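Local coordinates for protein metalloprotease stcE (Escherichia coli, PDB 4DNY) that forms part of a secreted zinc metalloprotease of the metzincin type, a mucinase that probably cleaves O-linked glycoproteins during adhesion and immune evasion, at residues L54-T59 and M80-S85. Sequence-based numbering, arbitrary orientation.
Sequences LVEIHT and MVRFVS
Glu56 and Arg82 are side-by-side neighbours on adjacent parallel beta strands, 54-59 and 80-85, the second and third of a five-stranded mixed sheet in the beta-sandwich domain of StcE, and they illustrate how a parallel ladder sets cross-strand neighbours on one face of the sheet. The backbones hydrogen-bond alternately: Val55 N to Met80 O, Arg82 N to Val55 O, Ile57 N to Arg82 O and Val84 N to Ile57 O (2.9 Å), with a weak last rung from Thr59 N to Val84 O.

Arg82 can be followed outward. Its CB lies 4.1 Å from Glu56 CG; CG is anti to the backbone N (chi1 -176°), and CD then passes 3.5 Å from Glu56 OE1. The chain bends at chi3, which places NE, and NH1 closes a salt bridge to Glu56 OE1 at 2.7 Å. OE1 lies near the guanidinium plane, at its edge; the carboxylate and guanidinium planes are 86° apart, and NH1 meets OE1 on its anti side, 32° out of the carboxylate plane. NH2 runs past Leu54 CD1, which covers one guanidinium face. Lys25, on the neighbouring strand 25-28, also bridges OE1, and the two cations probably favour the charged carboxylate.

On the other face Val55, Ile57 and Val81 touch helix 43-49, while Phe83 packs on Leu70; there Ile57 and Phe83 lie side by side, Ile57 CD1 reaching Phe83 CE1 at 3.5 Å. On the face of Glu56 and Arg82, His58 CD2 rests 3.8 Å from Val84 CB, while His58 NE2 donates in its ring plane to the anti lone pair of Glu56 OE2, at 2.6 Å.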
ATOM      1  N   LEU A  54       8.410   0.158   5.554  1.00 12.21           N
ATOM      2  CA  LEU A  54       7.406   0.850   4.744  1.00 11.70           C
ATOM      3  C   LEU A  54       7.599   0.603   3.276  1.00 12.33           C
ATOM      4  O   LEU A  54       8.749   0.636   2.757  1.00 13.72           O
ATOM      5  CB  LEU A  54       7.445   2.338   5.081  1.00 12.11           C
ATOM      6  CG  LEU A  54       6.239   3.175   4.475  1.00 14.41           C
ATOM      7  CD1 LEU A  54       5.781   4.234   5.454  1.00 20.18           C
ATOM      8  CD2 LEU A  54       6.722   3.703   3.207  1.00 18.77           C
ATOM      9  N   VAL A  55       6.482   0.378   2.570  1.00 11.12           N
ATOM     10  CA  VAL A  55       6.465   0.351   1.093  1.00 11.47           C
ATOM     11  C   VAL A  55       5.677   1.564   0.660  1.00 10.16           C
ATOM     12  O   VAL A  55       4.547   1.784   1.161  1.00 10.40           O
ATOM     13  CB  VAL A  55       5.831  -0.919   0.549  1.00 10.33           C
ATOM     14  CG1 VAL A  55       5.473  -0.780  -0.951  1.00 11.99           C
ATOM     15  CG2 VAL A  55       6.764  -2.165   0.768  1.00 12.18           C
ATOM     16  N   GLU A  56       6.204   2.342  -0.285  1.00 10.24           N
ATOM     17  CA  GLU A  56       5.542   3.558  -0.792  1.00 10.00           C
ATOM     18  C   GLU A  56       5.354   3.359  -2.304  1.00  9.39           C
ATOM     19  O   GLU A  56       6.350   3.215  -3.033  1.00 10.33           O
ATOM     20  CB  GLU A  56       6.373   4.811  -0.503  1.00 10.87           C
ATOM     21  CG  GLU A  56       5.728   6.060  -1.087  1.00 11.93           C
ATOM     22  CD  GLU A  56       6.342   7.369  -0.557  1.00 15.92           C
ATOM     23  OE1 GLU A  56       6.698   7.465   0.626  1.00 15.53           O
ATOM     24  OE2 GLU A  56       6.440   8.287  -1.323  1.00 18.92           O
ATOM     25  N   ILE A  57       4.103   3.354  -2.727  1.00  9.25           N
ATOM     26  CA  ILE A  57       3.734   3.082  -4.104  1.00  9.14           C
ATOM     27  C   ILE A  57       3.335   4.346  -4.787  1.00  9.31           C
ATOM     28  O   ILE A  57       2.501   5.112  -4.284  1.00  9.50           O
ATOM     29  CB  ILE A  57       2.552   2.098  -4.118  1.00  9.04           C
ATOM     30  CG1 ILE A  57       3.003   0.737  -3.608  1.00  9.94           C
ATOM     31  CG2 ILE A  57       1.886   1.995  -5.550  1.00  9.55           C
ATOM     32  CD1 ILE A  57       1.825  -0.220  -3.186  1.00 11.96           C
ATOM     33  N   HIS A  58       3.973   4.604  -5.928  1.00 10.04           N
ATOM     34  CA  HIS A  58       3.660   5.803  -6.745  1.00 10.16           C
ATOM     35  C   HIS A  58       3.052   5.356  -8.055  1.00 10.05           C
ATOM     36  O   HIS A  58       3.751   4.818  -8.915  1.00 10.46           O
ATOM     37  CB  HIS A  58       4.933   6.551  -7.074  1.00 12.22           C
ATOM     38  CG  HIS A  58       5.580   7.197  -5.904  1.00 12.77           C
ATOM     39  ND1 HIS A  58       6.837   7.778  -6.004  1.00 16.05           N
ATOM     40  CD2 HIS A  58       5.256   7.199  -4.585  1.00 15.59           C
ATOM     41  CE1 HIS A  58       7.155   8.250  -4.803  1.00 18.02           C
ATOM     42  NE2 HIS A  58       6.226   7.903  -3.915  1.00 15.13           N
ATOM     43  N   THR A  59       1.724   5.533  -8.215  1.00  9.92           N
ATOM     44  CA  THR A  59       1.085   5.324  -9.512  1.00 10.06           C
ATOM     45  C   THR A  59       1.165   6.636 -10.299  1.00 10.17           C
ATOM     46  O   THR A  59       1.199   7.730  -9.690  1.00 10.98           O
ATOM     47  CB  THR A  59      -0.333   4.850  -9.359  1.00 10.01           C
ATOM     48  OG1 THR A  59      -1.007   5.709  -8.453  1.00 11.81           O
ATOM     49  CG2 THR A  59      -0.399   3.365  -8.856  1.00 10.92           C
ATOM     50  N   MET A  80       3.927  -0.710   7.259  1.00 11.19           N
ATOM     51  CA  MET A  80       3.158   0.405   6.685  1.00 10.46           C
ATOM     52  C   MET A  80       3.219   0.417   5.169  1.00 10.19           C
ATOM     53  O   MET A  80       4.209   0.001   4.576  1.00 10.64           O
ATOM     54  CB  MET A  80       3.610   1.744   7.279  1.00 11.70           C
ATOM     55  CG  MET A  80       3.300   1.843   8.728  1.00 13.52           C
ATOM     56  SD  MET A  80       3.958   3.359   9.465  0.12 13.60           S
ATOM     57  CE  MET A  80       3.103   4.710   8.568  1.00 16.51           C
ATOM     58  N   VAL A  81       2.163   0.942   4.568  1.00  9.58           N
ATOM     59  CA  VAL A  81       2.100   1.141   3.112  1.00  9.35           C
ATOM     60  C   VAL A  81       1.561   2.532   2.836  1.00  9.34           C
ATOM     61  O   VAL A  81       0.504   2.904   3.364  1.00  9.36           O
ATOM     62  CB  VAL A  81       1.212   0.078   2.379  1.00  9.21           C
ATOM     63  CG1 VAL A  81       1.233   0.329   0.865  1.00  9.96           C
ATOM     64  CG2 VAL A  81       1.770  -1.321   2.700  1.00 10.58           C
ATOM     65  N   ARG A  82       2.273   3.288   2.024  1.00 10.14           N
ATOM     66  CA  ARG A  82       1.840   4.610   1.575  1.00  9.57           C
ATOM     67  C   ARG A  82       1.567   4.570   0.090  1.00  9.32           C
ATOM     68  O   ARG A  82       2.293   3.910  -0.665  1.00 10.28           O
ATOM     69  CB  ARG A  82       2.929   5.672   1.878  1.00 10.97           C
ATOM     70  CG  ARG A  82       2.466   7.075   1.504  1.00 11.49           C
ATOM     71  CD  ARG A  82       3.485   8.110   1.843  1.00 13.37           C
ATOM     72  NE  ARG A  82       3.682   8.235   3.306  1.00 14.13           N
ATOM     73  CZ  ARG A  82       4.827   8.068   3.940  1.00 15.38           C
ATOM     74  NH1 ARG A  82       5.935   7.720   3.240  1.00 17.33           N
ATOM     75  NH2 ARG A  82       4.950   8.252   5.262  1.00 18.31           N
ATOM     76  N   PHE A  83       0.503   5.231  -0.350  1.00  9.31           N
ATOM     77  CA  PHE A  83       0.180   5.411  -1.799  1.00  9.21           C
ATOM     78  C   PHE A  83       0.227   6.872  -2.128  1.00  9.55           C
ATOM     79  O   PHE A  83      -0.306   7.682  -1.372  1.00 10.13           O
ATOM     80  CB  PHE A  83      -1.219   4.907  -2.124  1.00  9.03           C
ATOM     81  CG  PHE A  83      -1.347   3.427  -2.043  1.00  8.85           C
ATOM     82  CD1 PHE A  83      -1.209   2.653  -3.161  1.00  9.73           C
ATOM     83  CD2 PHE A  83      -1.628   2.792  -0.823  1.00  9.83           C
ATOM     84  CE1 PHE A  83      -1.307   1.267  -3.074  1.00 10.49           C
ATOM     85  CE2 PHE A  83      -1.767   1.412  -0.753  1.00 10.44           C
ATOM     86  CZ  PHE A  83      -1.593   0.667  -1.874  1.00 11.23           C
ATOM     87  N   VAL A  84       0.843   7.197  -3.266  1.00  9.64           N
ATOM     88  CA  VAL A  84       0.784   8.519  -3.855  1.00 10.04           C
ATOM     89  C   VAL A  84       0.414   8.424  -5.307  1.00 10.30           C
ATOM     90  O   VAL A  84       1.162   7.820  -6.087  1.00 10.03           O
ATOM     91  CB  VAL A  84       2.155   9.286  -3.695  1.00 11.12           C
ATOM     92  CG1 VAL A  84       2.021  10.710  -4.265  1.00 11.95           C
ATOM     93  CG2 VAL A  84       2.622   9.249  -2.258  1.00 12.92           C
ATOM     94  N   SER A  85      -0.768   8.920  -5.668  1.00 10.11           N
ATOM     95  CA  SER A  85      -1.245   8.815  -7.049  1.00  9.90           C
ATOM     96  C   SER A  85      -0.997  10.108  -7.830  1.00 10.74           C
ATOM     97  O   SER A  85      -1.460  11.188  -7.451  1.00 11.49           O
ATOM     98  CB  SER A  85      -2.726   8.542  -7.096  1.00  9.79           C
ATOM     99  OG  SER A  85      -3.153   8.689  -8.449  1.00 11.04           O
TER